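Local coordinates for protein bifunctional enzyme cysn/cysc (Mycobacterium tuberculosis, PDB 4BZX) that phosphorylates adenosine-5'-phosphosulfate at the 3'-hydroxyl with ATP, the APS kinase step of sulfate activation, at residues T6-G11 with A83-A88; I33-L38 with L78-A83; E107-T112 with K148-R153. All coordinates share one frame; numbering follows the deposited sequence. Where two conformers were deposited one is given.

Contact 1 of 3, residues T6-G11 with A83-A88; sequences TVWFTG and AISPLA. With ADX (adenosine-5'-phosphosulfate), chain C.
A83 opens the contact with its backbone N, which donates to F9 O at 3.2 Å. The N-H meets this carbonyl almost head-on, at a C=O...N angle of 172°. It carries the pairing of strand 5-10 on into the loop that follows strand 78-82. I84 then gives its carbonyl to the other segment and its amide to the substrate. G11 N reaches I84 O at 3.2 Å, in the carbonyl plane and on a lone pair. I84 N donates to the phosphate oxygen O2A of adenosine-5'-phosphosulfate at 2.8 Å. The I84 side chain leads away from the strand, and its CD1 lies 3.5 Å from C5' of the ligand. At S85 the side chain turns toward the strand. Its OG takes the indole N-H of W8 (NE1 to OG 2.8 Å), lying 20° out of the ring plane. W8 holds CG anti to its backbone N (chi1 -165°), and this swings NE1 toward the loop. T10 OG1 sits 2.7 Å from I84 O and 3.1 Å from S85 O, and is also bonded to Y144 OH. S85 N donates to the sulfate oxygen O1B at 3.0 Å. P86 CD rests against O2B of the same sulfate. Backbone bonds and the W8-S85 hydrogen bond thus hold the loop against the strand, and the successive amides of I84 and S85 are left to bind the phosphate and sulfate of the substrate.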
loop_
_atom_site.group_PDB
_atom_site.type_symbol
_atom_site.label_atom_id
_atom_site.label_comp_id
_atom_site.label_asym_id
_atom_site.label_seq_id
_atom_site.Cartn_x
_atom_site.Cartn_y
_atom_site.Cartn_z
ATOM N N THR A 6 -4.887 10.528 -2.147
ATOM C CA THR A 6 -4.487 9.150 -1.744
ATOM C C THR A 6 -3.118 8.788 -2.318
ATOM O O THR A 6 -2.837 8.980 -3.551
ATOM C CB THR A 6 -5.536 8.162 -2.195
ATOM O OG1 THR A 6 -6.763 8.470 -1.536
ATOM C CG2 THR A 6 -5.125 6.785 -1.939
ATOM N N VAL A 7 -2.276 8.210 -1.446
ATOM C CA VAL A 7 -1.065 7.615 -1.811
ATOM C C VAL A 7 -1.201 6.102 -1.633
ATOM O O VAL A 7 -1.418 5.619 -0.548
ATOM C CB VAL A 7 0.092 8.114 -0.969
ATOM C CG1 VAL A 7 1.380 7.380 -1.398
ATOM C CG2 VAL A 7 0.188 9.636 -1.120
ATOM N N TRP A 8 -1.183 5.416 -2.762
ATOM C CA TRP A 8 -1.429 3.974 -2.775
ATOM C C TRP A 8 -0.091 3.273 -2.927
ATOM O O TRP A 8 0.561 3.451 -3.992
ATOM C CB TRP A 8 -2.302 3.669 -3.955
ATOM C CG TRP A 8 -2.922 2.320 -3.888
ATOM C CD1 TRP A 8 -2.349 1.136 -4.281
ATOM C CD2 TRP A 8 -4.252 1.988 -3.437
ATOM N NE1 TRP A 8 -3.259 0.103 -4.128
ATOM C CE2 TRP A 8 -4.406 0.587 -3.581
ATOM C CE3 TRP A 8 -5.294 2.721 -2.867
ATOM C CZ2 TRP A 8 -5.596 -0.077 -3.203
ATOM C CZ3 TRP A 8 -6.461 2.036 -2.514
ATOM C CH2 TRP A 8 -6.552 0.673 -2.669
ATOM N N PHE A 9 0.310 2.470 -1.925
ATOM C CA PHE A 9 1.666 1.802 -1.863
ATOM C C PHE A 9 1.519 0.286 -2.184
ATOM O O PHE A 9 0.894 -0.361 -1.325
ATOM C CB PHE A 9 2.283 1.827 -0.460
ATOM C CG PHE A 9 2.604 3.195 0.100
ATOM C CD1 PHE A 9 1.631 3.906 0.759
ATOM C CD2 PHE A 9 3.894 3.713 0.056
ATOM C CE1 PHE A 9 1.896 5.166 1.300
ATOM C CE2 PHE A 9 4.160 4.985 0.572
ATOM C CZ PHE A 9 3.161 5.700 1.231
ATOM N N THR A 10 2.122 -0.248 -3.303
ATOM C CA THR A 10 2.054 -1.623 -3.754
ATOM C C THR A 10 3.433 -2.228 -3.627
ATOM O O THR A 10 4.467 -1.496 -3.737
ATOM C CB THR A 10 1.505 -1.689 -5.179
ATOM O OG1 THR A 10 1.519 -3.025 -5.668
ATOM C CG2 THR A 10 2.355 -0.824 -6.188
ATOM N N GLY A 11 3.472 -3.523 -3.409
ATOM C CA GLY A 11 4.747 -4.209 -3.315
ATOM C C GLY A 11 4.600 -5.484 -2.543
ATOM O O GLY A 11 3.626 -5.709 -1.820
ATOM N N ALA A 83 -0.923 -1.623 0.951
ATOM C CA ALA A 83 -1.553 -2.920 0.670
ATOM C C ALA A 83 -0.824 -3.551 -0.479
ATOM O O ALA A 83 -0.320 -2.855 -1.322
ATOM C CB ALA A 83 -2.960 -2.757 0.284
ATOM N N ILE A 84 -0.632 -4.872 -0.445
ATOM C CA ILE A 84 0.190 -5.492 -1.477
ATOM C C ILE A 84 -0.233 -5.124 -2.894
ATOM O O ILE A 84 0.573 -4.710 -3.744
ATOM C CB ILE A 84 0.241 -7.045 -1.250
ATOM C CG1 ILE A 84 1.087 -7.363 -0.025
ATOM C CG2 ILE A 84 0.833 -7.760 -2.497
ATOM C CD1 ILE A 84 0.992 -8.836 0.334
ATOM N N SER A 85 -1.556 -5.171 -3.152
ATOM C CA SER A 85 -2.141 -4.843 -4.458
ATOM C C SER A 85 -1.442 -5.583 -5.617
ATOM O O SER A 85 -0.788 -4.919 -6.432
ATOM C CB SER A 85 -2.022 -3.344 -4.706
ATOM O OG SER A 85 -2.754 -2.641 -3.746
ATOM N N PRO A 86 -1.400 -6.933 -5.574
ATOM C CA PRO A 86 -0.492 -7.689 -6.442
ATOM C C PRO A 86 -0.741 -7.613 -7.975
ATOM O O PRO A 86 0.202 -7.787 -8.751
ATOM C CB PRO A 86 -0.592 -9.103 -5.914
ATOM C CG PRO A 86 -1.990 -9.199 -5.276
ATOM C CD PRO A 86 -2.220 -7.831 -4.724
ATOM N N LEU A 87 -1.973 -7.405 -8.404
ATOM C CA LEU A 87 -2.302 -7.376 -9.797
ATOM C C LEU A 87 -2.422 -5.961 -10.344
ATOM O O LEU A 87 -2.949 -5.063 -9.693
ATOM C CB LEU A 87 -3.573 -8.143 -10.056
ATOM C CG LEU A 87 -3.577 -9.607 -9.704
ATOM C CD1 LEU A 87 -4.888 -10.296 -10.107
ATOM C CD2 LEU A 87 -2.405 -10.320 -10.378
ATOM N N ALA A 88 -1.990 -5.760 -11.595
ATOM C CA ALA A 88 -2.193 -4.505 -12.243
ATOM C C ALA A 88 -3.649 -4.073 -12.199
ATOM O O ALA A 88 -3.919 -2.875 -12.030
ATOM C CB ALA A 88 -1.708 -4.535 -13.730
HETATM S SB ADX C . -3.785 -7.727 -0.823
HETATM O O1B ADX C . -3.462 -6.377 -1.210
HETATM O O2B ADX C . -3.227 -8.732 -1.712
HETATM O O3B ADX C . -5.240 -7.959 -0.608
HETATM P PA ADX C . -3.026 -7.035 1.886
HETATM O O1A ADX C . -4.439 -6.656 2.207
HETATM O O2A ADX C . -2.013 -5.974 1.789
HETATM O O3A ADX C . -3.092 -7.990 0.561
HETATM O "O5'" ADX C . -2.635 -8.125 2.994
HETATM C "C5'" ADX C . -1.297 -8.545 3.008
HETATM C "C4'" ADX C . -0.988 -8.810 4.497
HETATM O "O4'" ADX C . -1.380 -10.145 4.869
HETATM C "C3'" ADX C . 0.488 -8.640 4.693
HETATM O "O3'" ADX C . 0.653 -7.869 5.911
HETATM C "C2'" ADX C . 0.944 -10.040 4.790
HETATM O "O2'" ADX C . 2.024 -10.022 5.755
HETATM C "C1'" ADX C . -0.187 -10.941 5.223
HETATM N N9 ADX C . -0.495 -12.170 4.507
HETATM C C8 ADX C . -1.015 -13.306 5.082
HETATM N N7 ADX C . -1.252 -14.242 4.189
HETATM C C5 ADX C . -0.862 -13.720 2.992
HETATM C C6 ADX C . -0.818 -14.273 1.657
HETATM N N6 ADX C . -1.274 -15.526 1.431
HETATM N N1 ADX C . -0.341 -13.455 0.691
HETATM C C2 ADX C . 0.093 -12.239 0.962
HETATM N N3 ADX C . 0.111 -11.664 2.198
HETATM C C4 ADX C . -0.376 -12.384 3.213
#

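Contact 2 of 3, residues I33-L38 with L78-A83; sequences ISAYVL and LVLVPA. With ADX (adenosine-5'-phosphosulfate), chain C; EDO (1,2-ethanediol), chain I.
Strands 35-37 and 78-82 run parallel, their axes 4.7 Å apart at closest and 19° from parallel, and four backbone hydrogen bonds join them and the residues at their ends: L78 N to S34 O, Y36 N to L78 O, L80 N to Y36 O, and L38 N to L80 O. In the last, L38 N lies 2.8 Å from L80 O, nearly in line with the carbonyl. S34 O also lies next to a 1,2-ethanediol, probably from the crystallisation liquor.

A35, V37, L78 and L80 share one face of the sheet. V37 spreads its two methyls over different partners. CG1, anti to the backbone N (chi1 177°), packs on P82 CD at 3.7 Å, with the two side chains roughly at right angles. CG2, beside the backbone N, meets L80 CD1 at 4.0 Å. The same L80 CD1 also reaches A35 CB, so one leucine methyl bridges two residues of the edge strand. Helix 17-30 covers this face: M22 touches V37, V24 touches L80 and L28 touches L78.

Strand 35-37 is the outermost strand on this side of a five-stranded parallel sheet with order 2-3-1-4-5, as expected of a P-loop kinase. The connection between the two strands includes helix 55-74, a beta-alpha-beta crossover.

Y36 and V79 point to the other face. L38 reaches V79 from the end of its segment, with CD1 3.8 Å from V79 CG1. V68 and L72 of helix 55-74 also touch L38, and L72 reaches V79 as well. L38 O is buried by the contact and has no hydrogen-bond partner in the model. It receives CA-H of V81 at 3.5 Å (V81 CA to L38 O), and P82 CD lies 3.4 Å from L38 O. A proline at this position has no N-H to offer it.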
loop_
_atom_site.group_PDB
_atom_site.type_symbol
_atom_site.label_atom_id
_atom_site.label_comp_id
_atom_site.label_asym_id
_atom_site.label_seq_id
_atom_site.Cartn_x
_atom_site.Cartn_y
_atom_site.Cartn_z
ATOM N N ILE A 33 -0.735 18.742 8.956
ATOM C CA ILE A 33 -1.412 18.180 7.787
ATOM C C ILE A 33 -2.116 16.899 8.152
ATOM O O ILE A 33 -1.530 15.975 8.720
ATOM C CB ILE A 33 -0.406 17.989 6.644
ATOM C CG1 ILE A 33 0.184 19.364 6.316
ATOM C CG2 ILE A 33 -1.106 17.331 5.473
ATOM C CD1 ILE A 33 1.503 19.281 5.568
ATOM N N SER A 34 -3.407 16.867 7.922
ATOM C CA SER A 34 -4.208 15.745 8.346
ATOM C C SER A 34 -3.905 14.524 7.445
ATOM O O SER A 34 -3.931 14.644 6.221
ATOM C CB SER A 34 -5.655 16.137 8.279
ATOM O OG SER A 34 -6.434 15.008 8.716
ATOM N N ALA A 35 -3.378 13.458 8.022
ATOM C CA ALA A 35 -3.046 12.233 7.272
ATOM C C ALA A 35 -3.572 11.048 8.043
ATOM O O ALA A 35 -3.609 11.068 9.277
ATOM C CB ALA A 35 -1.526 12.075 7.111
ATOM N N TYR A 36 -3.883 9.987 7.306
ATOM C CA TYR A 36 -4.333 8.732 7.903
ATOM C C TYR A 36 -3.922 7.555 7.111
ATOM O O TYR A 36 -4.058 7.569 5.865
ATOM C CB TYR A 36 -5.888 8.813 7.968
ATOM C CG TYR A 36 -6.449 7.763 8.897
ATOM C CD1 TYR A 36 -6.418 7.938 10.268
ATOM C CD2 TYR A 36 -7.030 6.660 8.393
ATOM C CE1 TYR A 36 -6.909 6.958 11.146
ATOM C CE2 TYR A 36 -7.546 5.684 9.251
ATOM C CZ TYR A 36 -7.480 5.853 10.598
ATOM O OH TYR A 36 -7.992 4.832 11.331
ATOM N N VAL A 37 -3.531 6.501 7.803
ATOM C CA VAL A 37 -3.088 5.270 7.164
ATOM C C VAL A 37 -4.184 4.215 7.162
ATOM O O VAL A 37 -4.746 3.875 8.218
ATOM C CB VAL A 37 -1.851 4.681 7.848
ATOM C CG1 VAL A 37 -1.449 3.348 7.200
ATOM C CG2 VAL A 37 -0.684 5.637 7.811
ATOM N N LEU A 38 -4.531 3.748 5.993
ATOM C CA LEU A 38 -5.490 2.584 5.855
ATOM C C LEU A 38 -4.648 1.394 5.495
ATOM O O LEU A 38 -4.381 1.202 4.291
ATOM C CB LEU A 38 -6.532 2.758 4.748
ATOM C CG LEU A 38 -7.548 3.832 4.936
ATOM C CD1 LEU A 38 -8.367 3.940 3.650
ATOM C CD2 LEU A 38 -8.434 3.596 6.164
ATOM N N LEU A 78 -5.117 13.360 3.872
ATOM C CA LEU A 78 -4.153 12.698 3.037
ATOM C C LEU A 78 -4.119 11.221 3.462
ATOM O O LEU A 78 -3.635 10.858 4.520
ATOM C CB LEU A 78 -2.748 13.328 3.217
ATOM C CG LEU A 78 -1.663 12.923 2.228
ATOM C CD1 LEU A 78 -1.141 11.557 2.494
ATOM C CD2 LEU A 78 -2.118 13.100 0.782
ATOM N N VAL A 79 -4.572 10.379 2.564
ATOM C CA VAL A 79 -4.746 8.967 2.880
ATOM C C VAL A 79 -3.585 8.135 2.342
ATOM O O VAL A 79 -3.270 8.242 1.186
ATOM C CB VAL A 79 -6.068 8.446 2.308
ATOM C CG1 VAL A 79 -6.296 6.994 2.703
ATOM C CG2 VAL A 79 -7.242 9.319 2.768
ATOM N N LEU A 80 -3.025 7.256 3.188
ATOM C CA LEU A 80 -1.858 6.432 2.833
ATOM C C LEU A 80 -2.381 4.989 2.868
ATOM O O LEU A 80 -2.922 4.609 3.896
ATOM C CB LEU A 80 -0.742 6.621 3.831
ATOM C CG LEU A 80 -0.299 8.092 3.836
ATOM C CD1 LEU A 80 0.014 8.620 5.202
ATOM C CD2 LEU A 80 0.840 8.255 2.869
ATOM N N VAL A 81 -2.253 4.234 1.773
ATOM C CA VAL A 81 -2.775 2.871 1.706
ATOM C C VAL A 81 -1.687 1.831 1.404
ATOM O O VAL A 81 -1.406 1.554 0.238
ATOM C CB VAL A 81 -3.912 2.747 0.682
ATOM C CG1 VAL A 81 -4.470 1.330 0.730
ATOM C CG2 VAL A 81 -4.975 3.835 0.835
ATOM N N PRO A 82 -1.086 1.269 2.479
ATOM C CA PRO A 82 -0.137 0.200 2.284
ATOM C C PRO A 82 -0.834 -1.126 2.174
ATOM O O PRO A 82 -1.402 -1.645 3.174
ATOM C CB PRO A 82 0.735 0.302 3.501
ATOM C CG PRO A 82 -0.182 0.784 4.561
ATOM C CD PRO A 82 -1.021 1.770 3.895
ATOM N N ALA A 83 -0.923 -1.623 0.951
ATOM C CA ALA A 83 -1.553 -2.920 0.670
ATOM C C ALA A 83 -0.824 -3.551 -0.479
ATOM O O ALA A 83 -0.320 -2.855 -1.322
ATOM C CB ALA A 83 -2.960 -2.757 0.284
HETATM S SB ADX C . -3.785 -7.727 -0.823
HETATM O O1B ADX C . -3.462 -6.377 -1.210
HETATM O O2B ADX C . -3.227 -8.732 -1.712
HETATM O O3B ADX C . -5.240 -7.959 -0.608
HETATM P PA ADX C . -3.026 -7.035 1.886
HETATM O O1A ADX C . -4.439 -6.656 2.207
HETATM O O2A ADX C . -2.013 -5.974 1.789
HETATM O O3A ADX C . -3.092 -7.990 0.561
HETATM O "O5'" ADX C . -2.635 -8.125 2.994
HETATM C "C5'" ADX C . -1.297 -8.545 3.008
HETATM C "C4'" ADX C . -0.988 -8.810 4.497
HETATM O "O4'" ADX C . -1.380 -10.145 4.869
HETATM C "C3'" ADX C . 0.488 -8.640 4.693
HETATM O "O3'" ADX C . 0.653 -7.869 5.911
HETATM C "C2'" ADX C . 0.944 -10.040 4.790
HETATM O "O2'" ADX C . 2.024 -10.022 5.755
HETATM C "C1'" ADX C . -0.187 -10.941 5.223
HETATM N N9 ADX C . -0.495 -12.170 4.507
HETATM C C8 ADX C . -1.015 -13.306 5.082
HETATM N N7 ADX C . -1.252 -14.242 4.189
HETATM C C5 ADX C . -0.862 -13.720 2.992
HETATM C C6 ADX C . -0.818 -14.273 1.657
HETATM N N6 ADX C . -1.274 -15.526 1.431
HETATM N N1 ADX C . -0.341 -13.455 0.691
HETATM C C2 ADX C . 0.093 -12.239 0.962
HETATM N N3 ADX C . 0.111 -11.664 2.198
HETATM C C4 ADX C . -0.376 -12.384 3.213
HETATM C C1 EDO I . -4.183 17.391 3.430
HETATM O O1 EDO I . -4.739 16.773 4.598
HETATM C C2 EDO I . -4.625 16.671 2.175
HETATM O O2 EDO I . -3.495 16.472 1.317
#

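Contact 3 of 3, residues E107-T112 with K148-R153; sequences EVFCDT and KNPDLR. With CIT (citric acid), chain M; EDO (1,2-ethanediol), chain E.
R153 and D111 form a salt bridge, with NH1 3.0 Å from D111 OD2. The oxygen lies in the guanidinium plane, but NH1 comes to its anti side, 34° out of the carboxylate plane. R153 runs extended to CG and CD, then bends at chi3 (-45°), which brings NH1 back to the carboxylate. NH1 also sits at the edge of the F109 ring, 3.4 Å from F109 CE2. D111 CB lies over one face of that ring, toward its rim. R146 gives D111 OD2 a second salt bridge. F109 CB meets P150 CB at 3.8 Å.

At the other end, D151 turns its carboxylate back so that OD2 accepts E107 N at 2.8 Å, nearly straight. E107 is extended, with CG anti to the backbone N (chi1 175°). E107 OE1 lies 3.3 Å from P150 CA, and the carboxylate reaches a citrate. Citrate O7 donates to E107 OE2 at 3.0 Å. The backbone N of N149 donates to the same molecule, which probably came from the crystallisation liquor.

Between these ends, F109 N donates to L152 O at 2.9 Å. V108 pairs with L152 and F109 with R153, the parallel pairing of strand 104-110 with outermost strand 152-154 in the P-loop NTPase sheet.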
loop_
_atom_site.group_PDB
_atom_site.type_symbol
_atom_site.label_atom_id
_atom_site.label_comp_id
_atom_site.label_asym_id
_atom_site.label_seq_id
_atom_site.Cartn_x
_atom_site.Cartn_y
_atom_site.Cartn_z
ATOM N N GLU A 107 0.567 6.516 -7.121
ATOM C CA GLU A 107 0.970 5.117 -6.901
ATOM C C GLU A 107 2.464 5.056 -6.532
ATOM O O GLU A 107 3.321 5.571 -7.273
ATOM C CB GLU A 107 0.721 4.330 -8.184
ATOM C CG GLU A 107 1.225 2.886 -8.099
ATOM C CD GLU A 107 1.091 2.176 -9.425
ATOM O OE1 GLU A 107 1.706 2.597 -10.456
ATOM O OE2 GLU A 107 0.373 1.201 -9.451
ATOM N N VAL A 108 2.754 4.425 -5.411
ATOM C CA VAL A 108 4.113 4.264 -4.899
ATOM C C VAL A 108 4.432 2.774 -4.910
ATOM O O VAL A 108 3.769 1.943 -4.232
ATOM C CB VAL A 108 4.291 4.863 -3.501
ATOM C CG1 VAL A 108 5.706 4.613 -3.012
ATOM C CG2 VAL A 108 4.004 6.351 -3.550
ATOM N N PHE A 109 5.435 2.410 -5.667
ATOM C CA PHE A 109 5.915 1.012 -5.714
ATOM C C PHE A 109 7.100 0.869 -4.779
ATOM O O PHE A 109 8.182 1.467 -5.002
ATOM C CB PHE A 109 6.314 0.700 -7.153
ATOM C CG PHE A 109 6.839 -0.692 -7.375
ATOM C CD1 PHE A 109 6.521 -1.771 -6.568
ATOM C CD2 PHE A 109 7.621 -0.930 -8.498
ATOM C CE1 PHE A 109 7.011 -3.041 -6.841
ATOM C CE2 PHE A 109 8.115 -2.177 -8.762
ATOM C CZ PHE A 109 7.832 -3.248 -7.932
ATOM N N CYS A 110 6.928 0.075 -3.724
ATOM C CA CYS A 110 8.018 -0.284 -2.830
ATOM C C CYS A 110 8.782 -1.463 -3.451
ATOM O O CYS A 110 8.435 -2.616 -3.242
ATOM C CB CYS A 110 7.503 -0.655 -1.446
ATOM S SG CYS A 110 6.787 0.788 -0.607
ATOM N N ASP A 111 9.754 -1.129 -4.303
ATOM C CA ASP A 111 10.451 -2.093 -5.092
ATOM C C ASP A 111 11.685 -2.615 -4.351
ATOM O O ASP A 111 12.837 -2.228 -4.618
ATOM C CB ASP A 111 10.781 -1.485 -6.456
ATOM C CG ASP A 111 11.312 -2.469 -7.437
ATOM O OD1 ASP A 111 11.406 -3.690 -7.085
ATOM O OD2 ASP A 111 11.618 -1.989 -8.574
ATOM N N THR A 112 11.436 -3.564 -3.469
ATOM C CA THR A 112 12.458 -4.301 -2.736
ATOM C C THR A 112 12.459 -5.727 -3.321
ATOM O O THR A 112 11.409 -6.374 -3.418
ATOM C CB THR A 112 12.126 -4.338 -1.250
ATOM O OG1 THR A 112 12.093 -2.995 -0.730
ATOM C CG2 THR A 112 13.152 -5.165 -0.473
ATOM N N LYS A 148 4.313 -0.735 -13.985
ATOM C CA LYS A 148 5.035 -0.280 -15.165
ATOM C C LYS A 148 5.448 1.189 -15.096
ATOM O O LYS A 148 6.441 1.596 -15.697
ATOM C CB LYS A 148 4.163 -0.577 -16.408
ATOM C CG LYS A 148 3.659 -2.028 -16.395
ATOM C CD LYS A 148 3.000 -2.507 -17.680
ATOM C CE LYS A 148 2.663 -3.989 -17.531
ATOM N NZ LYS A 148 2.037 -4.573 -18.733
ATOM N N ASN A 149 4.690 1.984 -14.370
ATOM C CA ASN A 149 4.852 3.411 -14.345
ATOM C C ASN A 149 4.374 4.031 -13.032
ATOM O O ASN A 149 3.510 4.863 -12.987
ATOM C CB ASN A 149 4.042 3.990 -15.512
ATOM C CG ASN A 149 4.450 5.406 -15.856
ATOM O OD1 ASN A 149 5.642 5.784 -15.868
ATOM N ND2 ASN A 149 3.444 6.217 -16.146
ATOM N N PRO A 150 4.977 3.631 -11.924
ATOM C CA PRO A 150 4.546 4.235 -10.678
ATOM C C PRO A 150 4.975 5.696 -10.600
ATOM O O PRO A 150 5.928 6.129 -11.307
ATOM C CB PRO A 150 5.247 3.403 -9.661
ATOM C CG PRO A 150 6.503 2.984 -10.329
ATOM C CD PRO A 150 6.090 2.691 -11.755
ATOM N N ASP A 151 4.251 6.477 -9.802
ATOM C CA ASP A 151 4.627 7.872 -9.569
ATOM C C ASP A 151 5.946 8.000 -8.858
ATOM O O ASP A 151 6.664 8.992 -9.032
ATOM C CB ASP A 151 3.585 8.606 -8.764
ATOM C CG ASP A 151 2.286 8.768 -9.544
ATOM O OD1 ASP A 151 2.257 9.678 -10.372
ATOM O OD2 ASP A 151 1.333 7.993 -9.358
ATOM N N LEU A 152 6.221 7.019 -8.009
ATOM C CA LEU A 152 7.441 6.985 -7.268
ATOM C C LEU A 152 7.794 5.529 -7.041
ATOM O O LEU A 152 6.905 4.736 -6.697
ATOM C CB LEU A 152 7.215 7.705 -5.933
ATOM C CG LEU A 152 8.350 7.759 -4.964
ATOM C CD1 LEU A 152 9.616 8.373 -5.505
ATOM C CD2 LEU A 152 7.861 8.418 -3.652
ATOM N N ARG A 153 9.087 5.216 -7.220
ATOM C CA ARG A 153 9.628 3.923 -6.881
ATOM C C ARG A 153 10.595 4.071 -5.711
ATOM O O ARG A 153 11.594 4.754 -5.815
ATOM C CB ARG A 153 10.348 3.310 -8.100
ATOM C CG ARG A 153 10.901 1.901 -7.902
ATOM C CD ARG A 153 11.765 1.485 -9.096
ATOM N NE ARG A 153 11.158 1.795 -10.425
ATOM C CZ ARG A 153 10.407 0.916 -11.092
ATOM N NH1 ARG A 153 10.286 -0.369 -10.698
ATOM N NH2 ARG A 153 9.839 1.283 -12.210
HETATM C C1 CIT M . 1.418 0.948 -13.850
HETATM O O1 CIT M . 1.915 -0.032 -14.458
HETATM O O2 CIT M . 2.081 1.662 -13.046
HETATM C C2 CIT M . -0.038 1.238 -14.138
HETATM C C3 CIT M . -0.903 0.544 -13.097
HETATM O O7 CIT M . -1.160 1.499 -12.025
HETATM C C4 CIT M . -2.207 0.002 -13.666
HETATM C C5 CIT M . -3.041 1.185 -14.124
HETATM O O3 CIT M . -3.281 1.357 -15.343
HETATM O O4 CIT M . -3.461 1.975 -13.250
HETATM C C6 CIT M . -0.125 -0.593 -12.506
HETATM O O5 CIT M . 0.309 -1.570 -13.213
HETATM O O6 CIT M . 0.032 -0.399 -11.279
HETATM C C1 EDO E . 9.577 -7.594 -7.181
HETATM O O1 EDO E . 8.662 -7.763 -8.270
HETATM C C2 EDO E . 9.164 -6.271 -6.551
HETATM O O2 EDO E . 10.027 -5.813 -5.522
#

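From the N terminus, the chain lays down strand 5-10, the middle strand of the sheet. Segment 33-38 then contributes strand 35-37, outermost on one side. When 78-83 pairs with it, contact 2 closes a loop of mostly helix. The chain runs straight on through A83, which both contacts share, and contact 1 closes a larger loop back to 6-11, with contact 2 nested inside it. Contact 3 follows in series and closes the loop from 107-112 to 148-153 at the opposite edge. Contacts 2 and 3 lie about 17 Å apart, centre to centre, and do not touch. Strand 5-10 joins them: V7 makes backbone hydrogen bonds with V79 and V81, and W8 and T10 with V108.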